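Local coordinates for lipase (Rhizopus chinensis, PDB 6A0W), which probably hydrolyses triacylglycerols as a fungal class 3 lipase of the alpha/beta-hydrolase fold, with an N-terminal segment that regulates substrate binding affinity, at residues Cys56-Val59 against Trp65-Lys68; Gly92-Ser97 against Pro152-Gln157; Glu3-Met8 against Ala116-Val121; Tyr164-Thr169 against Met183-Arg188; Tyr215-Gly220 against Ser264-Lys269. One frame throughout, in Å; residues are numbered along the deposited sequence.

Contact 1 (Cys56-Val59 against Trp65-Lys68); sequences CRSV and WDCK
The indole of Trp65 meets Val59 at its rim: CG1 of Val59 lies near the ring plane, 4.2 Å from CZ3 of Trp65, and the two side chains run side by side in the same direction. One face of the indole carries Leu95, whose CD2 sits above CZ2, and the ring of Phe93 approaches the CZ3 end with its plane turned by about 65°. Both belong to strand 90-97, so this disulfide-bonded loop, leading into helix 68-73, packs on the sheet of the alpha/beta-hydrolase fold through Trp65. Tryptophan suits the place because its broad ring reaches both Leu95 and Cys70 while NE1 donates to the carbonyl O of Val74. Val59 presents two methyls: CG1 goes to the ring, and CG2, anti to the carbonyl carbon, to the SG of Cys67 at 4.2 Å. Cys67 occupies the N-cap position of the helix and is bonded to Cys70 within it; Cys56 is bonded to Cys295 near the C terminus. The two cysteines that face each other here are therefore in different disulfides, and SG of Cys56 merely packs against SG of Cys67 at 3.8 Å. No direct hydrogen bond joins the two segments; OG of Ser58 instead reaches across through a water, which accepts from it at 3.0 Å and from the backbone N of Asp66 at 2.9 Å.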
# COMPACT_ATOMS: atom_id res chain seq x y z
N CYS A 56 9.71 9.64 6.96
CA CYS A 56 10.44 10.80 7.43
C CYS A 56 10.11 11.12 8.91
O CYS A 56 8.98 11.45 9.25
CB CYS A 56 10.11 12.00 6.54
SG CYS A 56 10.41 11.79 4.77
N ARG A 57 11.14 11.17 9.76
CA ARG A 57 10.94 11.45 11.17
C ARG A 57 10.45 12.88 11.37
O ARG A 57 9.79 13.17 12.36
CB ARG A 57 12.22 11.27 11.99
CG ARG A 57 12.99 9.97 11.82
CD ARG A 57 12.35 8.75 12.45
NE ARG A 57 12.03 8.85 13.87
CZ ARG A 57 11.20 8.01 14.49
NH1 ARG A 57 10.67 6.98 13.83
NH2 ARG A 57 10.86 8.20 15.77
N SER A 58 10.84 13.79 10.48
CA SER A 58 10.29 15.14 10.52
C SER A 58 8.76 15.16 10.37
O SER A 58 8.12 16.09 10.84
CB SER A 58 10.90 16.03 9.44
OG SER A 58 10.69 15.46 8.15
N VAL A 59 8.20 14.18 9.66
CA VAL A 59 6.74 14.10 9.49
C VAL A 59 6.12 13.38 10.67
O VAL A 59 5.23 13.92 11.33
CB VAL A 59 6.36 13.37 8.19
CG1 VAL A 59 4.85 13.24 8.09
CG2 VAL A 59 6.89 14.13 6.97
N TRP A 65 5.50 19.36 7.74
CA TRP A 65 5.37 18.96 6.35
C TRP A 65 6.34 19.78 5.49
O TRP A 65 5.92 20.59 4.70
CB TRP A 65 3.92 19.13 5.86
CG TRP A 65 3.64 18.50 4.52
CD1 TRP A 65 3.38 19.14 3.34
CD2 TRP A 65 3.56 17.10 4.24
NE1 TRP A 65 3.14 18.21 2.33
CE2 TRP A 65 3.29 16.95 2.86
CE3 TRP A 65 3.63 15.95 5.03
CZ2 TRP A 65 3.11 15.73 2.27
CZ3 TRP A 65 3.45 14.73 4.44
CH2 TRP A 65 3.26 14.62 3.07
N ASP A 66 7.64 19.50 5.62
CA ASP A 66 8.67 20.26 4.89
C ASP A 66 9.72 19.35 4.28
O ASP A 66 10.73 19.81 3.77
CB ASP A 66 9.33 21.33 5.79
CG ASP A 66 9.92 20.75 7.07
OD1 ASP A 66 10.25 19.55 7.11
OD2 ASP A 66 9.99 21.48 8.08
N CYS A 67 9.44 18.06 4.22
CA CYS A 67 10.41 17.11 3.75
C CYS A 67 10.48 17.28 2.25
O CYS A 67 9.64 17.95 1.66
CB CYS A 67 10.03 15.68 4.20
SG CYS A 67 8.77 14.81 3.23
N LYS A 68 11.48 16.66 1.63
CA LYS A 68 11.65 16.79 0.20
C LYS A 68 10.46 16.27 -0.60
O LYS A 68 9.90 17.00 -1.42
CB LYS A 68 12.93 16.06 -0.23
CG LYS A 68 13.29 16.25 -1.71
CD LYS A 68 14.42 15.33 -2.17
CE LYS A 68 15.72 15.56 -1.39
NZ LYS A 68 16.90 15.56 -2.30
O HOH W 1 8.44 17.15 7.05

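Contact 2 (Gly92-Ser97 against Pro152-Gln157); sequences GFILRS and PVVQDQ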
# COMPACT_ATOMS: atom_id res chain seq x y z
N GLY A 92 1.52 6.85 11.13
CA GLY A 92 0.74 7.42 10.06
C GLY A 92 0.35 8.84 10.34
O GLY A 92 0.70 9.43 11.38
N PHE A 93 -0.34 9.40 9.37
CA PHE A 93 -0.77 10.76 9.44
C PHE A 93 -2.01 11.00 8.59
O PHE A 93 -2.32 10.22 7.70
CB PHE A 93 0.36 11.71 9.02
CG PHE A 93 0.81 11.58 7.59
CD1 PHE A 93 0.17 12.30 6.59
CD2 PHE A 93 2.01 10.98 7.28
CE1 PHE A 93 0.62 12.23 5.28
CE2 PHE A 93 2.49 10.93 5.98
CZ PHE A 93 1.80 11.58 4.97
N ILE A 94 -2.64 12.15 8.84
CA ILE A 94 -3.71 12.65 8.03
C ILE A 94 -3.18 14.00 7.59
O ILE A 94 -2.73 14.80 8.42
CB ILE A 94 -4.98 12.94 8.88
CG1 ILE A 94 -5.47 11.70 9.63
CG2 ILE A 94 -6.05 13.59 8.02
CD1 ILE A 94 -5.62 10.51 8.76
N LEU A 95 -3.41 14.31 6.33
CA LEU A 95 -2.93 15.51 5.69
C LEU A 95 -4.04 16.00 4.76
O LEU A 95 -4.70 15.22 4.07
CB LEU A 95 -1.69 15.17 4.86
CG LEU A 95 -1.05 16.30 4.06
CD1 LEU A 95 -0.04 16.99 4.97
CD2 LEU A 95 -0.35 15.69 2.85
N ARG A 96 -4.20 17.32 4.69
CA ARG A 96 -5.15 17.89 3.77
C ARG A 96 -4.44 18.82 2.79
O ARG A 96 -3.59 19.65 3.18
CB ARG A 96 -6.23 18.67 4.54
CG ARG A 96 -7.40 19.04 3.65
CD ARG A 96 -8.48 19.83 4.39
NE ARG A 96 -8.10 21.22 4.46
CZ ARG A 96 -7.56 21.84 5.52
NH1 ARG A 96 -7.54 21.28 6.72
NH2 ARG A 96 -7.10 23.07 5.36
N SER A 97 -4.82 18.68 1.52
CA SER A 97 -4.49 19.62 0.45
C SER A 97 -5.78 20.28 -0.02
O SER A 97 -6.63 19.64 -0.67
CB SER A 97 -3.85 18.84 -0.73
OG SER A 97 -3.62 19.70 -1.85
N PRO A 152 -11.53 9.30 13.74
CA PRO A 152 -12.33 10.51 14.08
C PRO A 152 -11.86 11.71 13.31
O PRO A 152 -12.66 12.58 12.98
CB PRO A 152 -12.06 10.75 15.57
CG PRO A 152 -11.25 9.56 16.04
CD PRO A 152 -11.11 8.56 14.94
N VAL A 153 -10.56 11.78 13.07
CA VAL A 153 -9.97 12.90 12.36
C VAL A 153 -10.39 12.91 10.89
O VAL A 153 -10.70 13.97 10.36
CB VAL A 153 -8.43 12.85 12.44
CG1 VAL A 153 -7.83 14.07 11.76
CG2 VAL A 153 -8.01 12.80 13.91
N VAL A 154 -10.52 11.74 10.25
CA VAL A 154 -10.99 11.75 8.83
C VAL A 154 -12.47 12.23 8.75
O VAL A 154 -12.85 13.09 7.92
CB VAL A 154 -10.87 10.35 8.20
CG1 VAL A 154 -11.55 10.32 6.84
CG2 VAL A 154 -9.42 9.95 8.07
N GLN A 155 -13.27 11.74 9.71
CA GLN A 155 -14.67 12.20 9.88
C GLN A 155 -14.78 13.69 10.04
O GLN A 155 -15.56 14.37 9.35
CB GLN A 155 -15.35 11.51 11.05
CG GLN A 155 -15.54 10.02 10.87
CD GLN A 155 -16.78 9.50 11.56
OE1 GLN A 155 -16.74 9.11 12.74
NE2 GLN A 155 -17.88 9.39 10.80
N ASP A 156 -13.86 14.24 10.82
CA ASP A 156 -13.87 15.66 11.12
C ASP A 156 -13.49 16.55 9.93
O ASP A 156 -14.06 17.62 9.70
CB ASP A 156 -12.95 15.91 12.33
CG ASP A 156 -13.30 17.17 13.06
OD1 ASP A 156 -14.38 17.22 13.71
OD2 ASP A 156 -12.55 18.15 12.88
N GLN A 157 -12.46 16.13 9.21
CA GLN A 157 -12.04 16.84 8.01
C GLN A 157 -13.08 16.76 6.87
O GLN A 157 -13.30 17.72 6.14
CB GLN A 157 -10.70 16.25 7.53
CG GLN A 157 -9.55 16.63 8.46
CD GLN A 157 -9.18 18.08 8.32
OE1 GLN A 157 -8.86 18.55 7.21
NE2 GLN A 157 -9.14 18.80 9.45
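Ile94 of the strand reaches two valines of the helix with different branches. The Ile94 side chain runs past Val153 in the opposite direction, CG1 to CG1 4.0 Å, and crosses Val154 at about a right angle, CD1 of Ile94 3.9 Å from CG2 of Val154. Beta-branched residues fit both surfaces, since their branched side chains give compact apolar surfaces. Further along, Arg96 and Gln157 form the polar half of the contact: NH1 of Arg96 donates to OE1 of Gln157 over 3.1 Å, with a nearly straight N-H...O angle of 176°. The oxygen is approached in its carbonyl plane, on a lone pair, and lies in the guanidinium plane. The guanidinium and amide planes are themselves nearly coplanar. Gln157 bends at chi2 (-72°), which folds its amide back toward the strand.

The next shell fixes the arginine. Asp98 forms a salt bridge with NE, Tyr161 and Tyr164 pack on the side chain, and Ile80 of strand 78-85 touches Arg96, Val153 and Gln157 alike. Behind these lies the layered alpha/beta-hydrolase architecture: helix 137-160 covers the sheet, its local axis running almost parallel to that of the strand, 6° apart at 9.6 Å. Because Asp98 probably balances much of the positive charge, the neutral glutamine can accept one N-H of NH1 without bringing further charge.

Contact 3 (Glu3-Met8 against Ala116-Val121); sequences ETVGGM and AITDMV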
# COMPACT_ATOMS: atom_id res chain seq x y z
N GLU A 3 19.25 -16.35 1.32
CA GLU A 3 18.17 -16.90 2.12
C GLU A 3 16.89 -16.79 1.28
O GLU A 3 16.82 -15.98 0.35
CB GLU A 3 18.04 -16.01 3.35
CG GLU A 3 17.83 -16.73 4.67
CD GLU A 3 17.58 -15.74 5.79
OE1 GLU A 3 16.77 -16.06 6.68
OE2 GLU A 3 18.13 -14.61 5.71
N THR A 4 15.85 -17.53 1.66
CA THR A 4 14.54 -17.43 1.04
C THR A 4 13.41 -17.35 2.04
O THR A 4 13.54 -17.82 3.15
CB THR A 4 14.23 -18.60 0.07
OG1 THR A 4 13.85 -19.77 0.80
CG2 THR A 4 15.41 -18.88 -0.86
N VAL A 5 12.30 -16.75 1.64
CA VAL A 5 11.06 -16.81 2.38
C VAL A 5 9.94 -17.28 1.47
O VAL A 5 9.61 -16.61 0.49
CB VAL A 5 10.65 -15.41 2.89
CG1 VAL A 5 9.29 -15.47 3.56
CG2 VAL A 5 11.69 -14.87 3.85
N GLY A 6 9.30 -18.39 1.81
CA GLY A 6 8.21 -18.89 0.98
C GLY A 6 8.72 -19.23 -0.42
O GLY A 6 8.05 -18.92 -1.41
N GLY A 7 9.94 -19.77 -0.48
CA GLY A 7 10.57 -20.21 -1.72
C GLY A 7 11.15 -19.11 -2.60
O GLY A 7 11.66 -19.39 -3.67
N MET A 8 11.08 -17.86 -2.14
CA MET A 8 11.48 -16.71 -2.93
C MET A 8 12.76 -16.12 -2.37
O MET A 8 12.90 -15.92 -1.16
CB MET A 8 10.41 -15.64 -2.85
CG MET A 8 9.02 -16.14 -2.55
SD MET A 8 7.91 -15.45 -3.76
CE MET A 8 6.75 -16.78 -4.08
N ALA A 116 11.38 -7.93 8.97
CA ALA A 116 9.91 -8.01 8.97
C ALA A 116 9.40 -9.12 8.03
O ALA A 116 8.49 -9.86 8.36
CB ALA A 116 9.31 -6.69 8.57
N ILE A 117 10.06 -9.29 6.89
CA ILE A 117 9.66 -10.32 5.94
C ILE A 117 10.12 -11.69 6.39
O ILE A 117 9.36 -12.67 6.32
CB ILE A 117 10.25 -10.03 4.54
CG1 ILE A 117 9.73 -8.70 4.00
CG2 ILE A 117 9.88 -11.15 3.58
CD1 ILE A 117 8.25 -8.47 4.19
N THR A 118 11.40 -11.78 6.79
CA THR A 118 11.94 -13.08 7.24
C THR A 118 11.23 -13.59 8.50
O THR A 118 10.95 -14.75 8.58
CB THR A 118 13.46 -13.07 7.48
OG1 THR A 118 13.73 -12.27 8.62
CG2 THR A 118 14.20 -12.51 6.31
N ASP A 119 10.79 -12.72 9.40
CA ASP A 119 10.16 -13.19 10.65
C ASP A 119 8.66 -13.32 10.54
O ASP A 119 7.99 -13.57 11.55
CB ASP A 119 10.47 -12.23 11.80
CG ASP A 119 11.96 -12.23 12.16
OD1 ASP A 119 12.68 -13.08 11.60
OD2 ASP A 119 12.41 -11.30 12.88
N MET A 120 8.09 -12.96 9.39
CA MET A 120 6.64 -12.71 9.33
C MET A 120 5.98 -14.04 9.69
O MET A 120 6.43 -15.06 9.20
CB MET A 120 6.23 -12.31 7.89
CG MET A 120 4.75 -12.00 7.75
SD MET A 120 4.36 -11.44 6.07
CE MET A 120 5.07 -9.80 6.13
N VAL A 121 4.88 -14.02 10.42
CA VAL A 121 4.06 -15.22 10.61
C VAL A 121 2.71 -15.07 9.90
O VAL A 121 2.10 -13.99 9.89
CB VAL A 121 3.84 -15.54 12.10
CG1 VAL A 121 5.17 -15.63 12.85
CG2 VAL A 121 2.93 -14.54 12.78
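Val5 supplies most of the apolar contact, pushing both methyls against the end of helix 113-118. Its CG2 rests 3.8 Å from CA of Thr118 and 4.1 Å from CG2 of Ile117, and its CG1 lies 3.9 Å from the carbonyl O of Ile117. With CG1 anti to the backbone N (chi1 175°), the valine sets both methyls against that carbonyl O. Leu10 packs on it as well. Ile117 shares only its CG2 branch, while the rest of its side chain heads away from the N-terminal segment.

Backbone bonds shape the segment itself. Val5 and Met8 bond reciprocally, N of Val5 to O of Met8 at 3.0 Å, closing a type I' hairpin turn; Gly6 and Gly7 suit its two central positions, where phi is positive.

Charged groups add little: OE1 of Glu3 passes CG2 of Thr118 at 4.4 Å, and OE2 of Glu3 makes a long, weak ion pair with Arg114.

In related fungal lipases the helix equivalent to 113-118 forms the lid over the active site. An N-terminal hairpin joined to it mainly by apolar contacts, with no hydrogen bond between the two segments, is consistent with the N-terminal segment's role in substrate binding affinity.

Contact 4 (Tyr164-Thr169 against Met183-Arg188); sequences YKVIVT and MDLYQR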
# COMPACT_ATOMS: atom_id res chain seq x y z
N TYR A 164 -14.29 17.05 -0.65
CA TYR A 164 -12.93 16.55 -0.93
C TYR A 164 -12.93 15.03 -1.08
O TYR A 164 -13.74 14.33 -0.48
CB TYR A 164 -11.95 16.96 0.16
CG TYR A 164 -11.47 18.40 0.17
CD1 TYR A 164 -12.23 19.42 -0.35
CD2 TYR A 164 -10.29 18.74 0.84
CE1 TYR A 164 -11.81 20.75 -0.28
CE2 TYR A 164 -9.86 20.05 0.93
CZ TYR A 164 -10.65 21.06 0.42
OH TYR A 164 -10.17 22.34 0.50
N LYS A 165 -11.99 14.48 -1.84
CA LYS A 165 -11.86 13.03 -1.86
C LYS A 165 -10.86 12.56 -0.82
O LYS A 165 -9.99 13.30 -0.42
CB LYS A 165 -11.43 12.56 -3.23
CG LYS A 165 -10.02 12.96 -3.58
CD LYS A 165 -9.73 12.52 -4.99
CE LYS A 165 -8.43 13.12 -5.47
NZ LYS A 165 -8.29 12.77 -6.91
N VAL A 166 -11.00 11.31 -0.40
CA VAL A 166 -10.09 10.70 0.53
C VAL A 166 -9.23 9.66 -0.18
O VAL A 166 -9.74 8.73 -0.84
CB VAL A 166 -10.92 10.01 1.65
CG1 VAL A 166 -10.03 9.23 2.58
CG2 VAL A 166 -11.71 11.06 2.43
N ILE A 167 -7.91 9.84 -0.06
CA ILE A 167 -6.93 8.93 -0.63
C ILE A 167 -6.22 8.24 0.53
O ILE A 167 -5.67 8.90 1.41
CB ILE A 167 -5.84 9.73 -1.40
CG1 ILE A 167 -6.40 10.45 -2.64
CG2 ILE A 167 -4.68 8.83 -1.79
CD1 ILE A 167 -6.78 9.57 -3.82
N VAL A 168 -6.24 6.92 0.56
CA VAL A 168 -5.54 6.20 1.60
C VAL A 168 -4.31 5.53 0.96
O VAL A 168 -4.47 4.78 -0.01
CB VAL A 168 -6.40 5.10 2.25
CG1 VAL A 168 -5.71 4.56 3.48
CG2 VAL A 168 -7.81 5.58 2.59
N THR A 169 -3.11 5.81 1.45
CA THR A 169 -1.89 5.33 0.79
C THR A 169 -0.86 4.77 1.77
O THR A 169 -0.84 5.14 2.94
CB THR A 169 -1.27 6.41 -0.15
OG1 THR A 169 -0.21 5.83 -0.91
CG2 THR A 169 -0.71 7.58 0.63
N MET A 183 -11.28 -0.20 3.76
CA MET A 183 -12.46 -1.03 4.04
C MET A 183 -13.29 -0.59 5.29
O MET A 183 -14.52 -0.41 5.19
CB MET A 183 -12.02 -2.49 4.17
CG MET A 183 -11.48 -3.10 2.89
SD MET A 183 -12.67 -3.03 1.55
CE MET A 183 -12.13 -1.54 0.73
N ASP A 184 -12.60 -0.09 6.31
CA ASP A 184 -13.27 0.45 7.52
C ASP A 184 -14.00 1.75 7.23
O ASP A 184 -15.16 1.96 7.62
CB ASP A 184 -12.21 0.65 8.63
CG ASP A 184 -12.81 0.70 10.06
OD1 ASP A 184 -13.96 0.28 10.25
OD2 ASP A 184 -12.15 1.21 10.99
N LEU A 185 -13.34 2.66 6.55
CA LEU A 185 -14.00 3.85 6.08
C LEU A 185 -15.25 3.52 5.24
O LEU A 185 -16.32 4.14 5.41
CB LEU A 185 -13.03 4.72 5.28
CG LEU A 185 -11.94 5.34 6.16
CD1 LEU A 185 -10.73 5.81 5.36
CD2 LEU A 185 -12.56 6.49 6.97
N TYR A 186 -15.11 2.60 4.29
CA TYR A 186 -16.28 2.21 3.50
C TYR A 186 -17.40 1.69 4.45
O TYR A 186 -18.58 1.92 4.18
CB TYR A 186 -15.91 1.15 2.46
CG TYR A 186 -17.08 0.49 1.75
CD1 TYR A 186 -17.78 1.13 0.72
CD2 TYR A 186 -17.42 -0.82 2.04
CE1 TYR A 186 -18.86 0.51 0.09
CE2 TYR A 186 -18.46 -1.47 1.38
CZ TYR A 186 -19.15 -0.81 0.42
OH TYR A 186 -20.15 -1.54 -0.16
N GLN A 187 -17.02 0.89 5.43
CA GLN A 187 -18.01 0.24 6.30
C GLN A 187 -18.68 1.25 7.20
O GLN A 187 -19.88 1.26 7.28
CB GLN A 187 -17.40 -0.90 7.11
CG GLN A 187 -17.02 -2.13 6.30
CD GLN A 187 -15.81 -2.84 6.82
OE1 GLN A 187 -15.32 -2.51 7.90
NE2 GLN A 187 -15.33 -3.87 6.09
N ARG A 188 -17.96 2.24 7.72
CA ARG A 188 -18.47 3.01 8.83
C ARG A 188 -18.59 4.46 8.58
O ARG A 188 -19.17 5.18 9.40
CB ARG A 188 -17.60 2.78 10.04
CG ARG A 188 -17.62 1.33 10.50
CD ARG A 188 -17.06 1.20 11.92
NE ARG A 188 -15.64 1.55 12.00
CZ ARG A 188 -15.13 2.46 12.81
NH1 ARG A 188 -13.82 2.65 12.83
NH2 ARG A 188 -15.91 3.06 13.71
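Leu185 and Val168 meet tip to tip, with CD1 of the leucine 4.0 Å from CG2 of the valine. This is the tight point of the contact, and all three touching residues are buried. The same CD1 is more loosely related to Val166, whose CG1 lies 4.5 Å away, so one leucine methyl spans two valines on the same face of the strand. Leucine suits the helix because its longer side chain bridges a wide gap between backbones, while valine is well accommodated in a strand.

On the outer side of the helix, exposed Arg188 reaches back to buried Asp184, one turn earlier, gripping it side-on with two nitrogens: NE to OD1 at 2.7 Å and NH1 to OD2 at 2.9 Å. Both bonds lie in the guanidinium plane but about 30° out of the carboxylate plane, on the syn sides of the oxygens. Tyr143 also bonds OD2, and Phe151 takes the arginine in a cation-pi contact.

The contact joins two elements of a beta-alpha-beta crossover, in which helix 173-188 links strand 165-171 to strand 197-202; the first strand leads into the probable nucleophile elbow before the helix. Helix 137-160 flanks it through Phe151 on Leu185, and strand 102-108 touches Val168 through Phe107.

Contact 5 (Tyr215-Gly220 against Ser264-Lys269); sequences YVDSTG and SNIETK
Near its C-terminal end, helix 210-218 meets the surface loop enclosed by the Cys262-Cys271 disulfide, through Asp217 and Asn265. Their flat groups are stacked, carboxylate and amide planes only 8° apart, with CG of Asp217 3.4 Å from ND2 of Asn265. The carboxylate also faces the loop backbone: OD2 of Asp217 is 2.6 Å from the carbonyl O of Asn265. Asn265 adopts a first torsion of 63°, placing CG between its own N and carbonyl carbon, and this brings the amide over the acid while the backbone carbonyl O of Asn265 points to the same carboxylate. Ile266 brings an apolar methyl, CD1, to 3.3 Å from OD2 of Asp217. On the other oxygen, OD1, Gly247 N donates a weak hydrogen bond, and Pro246 packs against the side chain.

Hydroxyl groups fold back onto the backbone in both segments. In the helix, OG of Ser218 donates to O of Tyr215 at 2.6 Å, and OG1 of Thr219 to O of Val216 at 2.7 Å; small hydroxyl residues suit a helix end because they can bond its carbonyls. Gly220 then leaves with positive phi. In the loop, OG of Ser264 donates to O of Ile266 at 3.0 Å.

Two oxygens as close as OD2 and the Asn265 carbonyl suggest that Asp217 carries a proton, and the neighbouring helix C terminus would probably favour that neutral form.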
# COMPACT_ATOMS: atom_id res chain seq x y z
N TYR A 215 -14.53 -9.85 -1.03
CA TYR A 215 -15.23 -8.76 -0.37
C TYR A 215 -14.67 -7.40 -0.81
O TYR A 215 -15.40 -6.45 -1.08
CB TYR A 215 -15.15 -8.90 1.18
CG TYR A 215 -15.64 -7.65 1.89
CD1 TYR A 215 -16.97 -7.30 1.88
CD2 TYR A 215 -14.74 -6.79 2.50
CE1 TYR A 215 -17.41 -6.10 2.43
CE2 TYR A 215 -15.16 -5.58 3.00
CZ TYR A 215 -16.48 -5.24 3.01
OH TYR A 215 -16.87 -4.05 3.59
N VAL A 216 -13.36 -7.27 -0.77
CA VAL A 216 -12.75 -5.99 -1.13
C VAL A 216 -13.19 -5.57 -2.54
O VAL A 216 -13.61 -4.43 -2.78
CB VAL A 216 -11.22 -6.10 -1.07
CG1 VAL A 216 -10.59 -4.91 -1.78
CG2 VAL A 216 -10.75 -6.15 0.38
N ASP A 217 -13.13 -6.52 -3.45
CA ASP A 217 -13.58 -6.30 -4.85
C ASP A 217 -15.06 -5.93 -4.94
O ASP A 217 -15.42 -5.02 -5.67
CB ASP A 217 -13.29 -7.57 -5.67
CG ASP A 217 -11.84 -7.69 -6.07
OD1 ASP A 217 -11.09 -6.69 -5.92
OD2 ASP A 217 -11.45 -8.79 -6.55
N SER A 218 -15.88 -6.49 -4.05
CA SER A 218 -17.32 -6.22 -4.05
C SER A 218 -17.66 -4.84 -3.63
O SER A 218 -18.73 -4.36 -3.95
CB SER A 218 -18.08 -7.19 -3.13
OG SER A 218 -17.88 -6.91 -1.76
N THR A 219 -16.76 -4.18 -2.91
CA THR A 219 -17.08 -2.83 -2.44
C THR A 219 -17.03 -1.83 -3.56
O THR A 219 -17.48 -0.66 -3.40
CB THR A 219 -16.12 -2.33 -1.32
OG1 THR A 219 -14.78 -2.17 -1.83
CG2 THR A 219 -16.07 -3.30 -0.13
N GLY A 220 -16.27 -2.15 -4.61
CA GLY A 220 -16.04 -1.13 -5.68
C GLY A 220 -15.12 0.01 -5.29
O GLY A 220 -14.86 0.90 -6.11
N SER A 264 -7.47 -7.00 -14.29
CA SER A 264 -8.29 -7.87 -13.46
C SER A 264 -8.18 -7.51 -11.97
O SER A 264 -7.12 -7.07 -11.54
CB SER A 264 -7.83 -9.31 -13.70
OG SER A 264 -8.23 -10.22 -12.65
N ASN A 265 -9.21 -7.80 -11.18
CA ASN A 265 -9.23 -7.39 -9.76
C ASN A 265 -8.87 -8.53 -8.77
O ASN A 265 -9.11 -8.43 -7.57
CB ASN A 265 -10.57 -6.73 -9.41
CG ASN A 265 -11.76 -7.68 -9.56
OD1 ASN A 265 -11.61 -8.86 -9.91
ND2 ASN A 265 -12.94 -7.17 -9.28
N ILE A 266 -8.38 -9.63 -9.33
CA ILE A 266 -7.81 -10.74 -8.59
C ILE A 266 -6.47 -11.03 -9.21
O ILE A 266 -6.31 -10.93 -10.43
CB ILE A 266 -8.69 -11.99 -8.66
CG1 ILE A 266 -9.99 -11.76 -7.92
CG2 ILE A 266 -7.98 -13.22 -8.07
CD1 ILE A 266 -9.87 -11.69 -6.42
N GLU A 267 -5.47 -11.25 -8.37
CA GLU A 267 -4.12 -11.32 -8.89
C GLU A 267 -4.01 -12.33 -10.04
O GLU A 267 -4.51 -13.43 -9.94
CB GLU A 267 -3.11 -11.68 -7.80
CG GLU A 267 -3.36 -12.94 -7.00
CD GLU A 267 -2.30 -13.10 -5.91
OE1 GLU A 267 -1.15 -13.32 -6.29
OE2 GLU A 267 -2.64 -13.10 -4.71
N THR A 268 -3.14 -12.02 -11.00
CA THR A 268 -2.96 -12.85 -12.22
C THR A 268 -1.52 -13.33 -12.34
O THR A 268 -0.63 -12.90 -11.59
CB THR A 268 -3.20 -12.00 -13.50
OG1 THR A 268 -2.16 -11.00 -13.63
CG2 THR A 268 -4.57 -11.27 -13.42
N LYS A 269 -1.29 -14.15 -13.35
CA LYS A 269 0.02 -14.71 -13.63
C LYS A 269 0.82 -13.80 -14.52
O LYS A 269 2.03 -13.98 -14.66
CB LYS A 269 -0.14 -16.09 -14.30
CG LYS A 269 -0.69 -17.17 -13.39
CD LYS A 269 0.23 -18.39 -13.37
CE LYS A 269 -0.07 -19.36 -12.24
NZ LYS A 269 0.53 -18.92 -10.95

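From the N terminus, contact 3 closes the first large loop by bringing residues 3-8 to the helix ending at 118. Contact 1, a short closure between helices 38-53 and 68-73, lies wholly within that loop. Contact 2 crosses contact 3: its strand belongs to the interval spanned by contact 3, but its helix comes later. Contacts 4 and 5 follow in series, one closing a strand-helix connection and the other tying a helix to a late loop. Contact 1 lies against the strand of contact 2; contacts 2 and 4 reach the same sheet and touch, Val154 on Leu185; contacts 4 and 5 meet through Tyr186, Gln187 and Tyr215. Contact 3, formed by the N-terminal hairpin itself, touches none of the others.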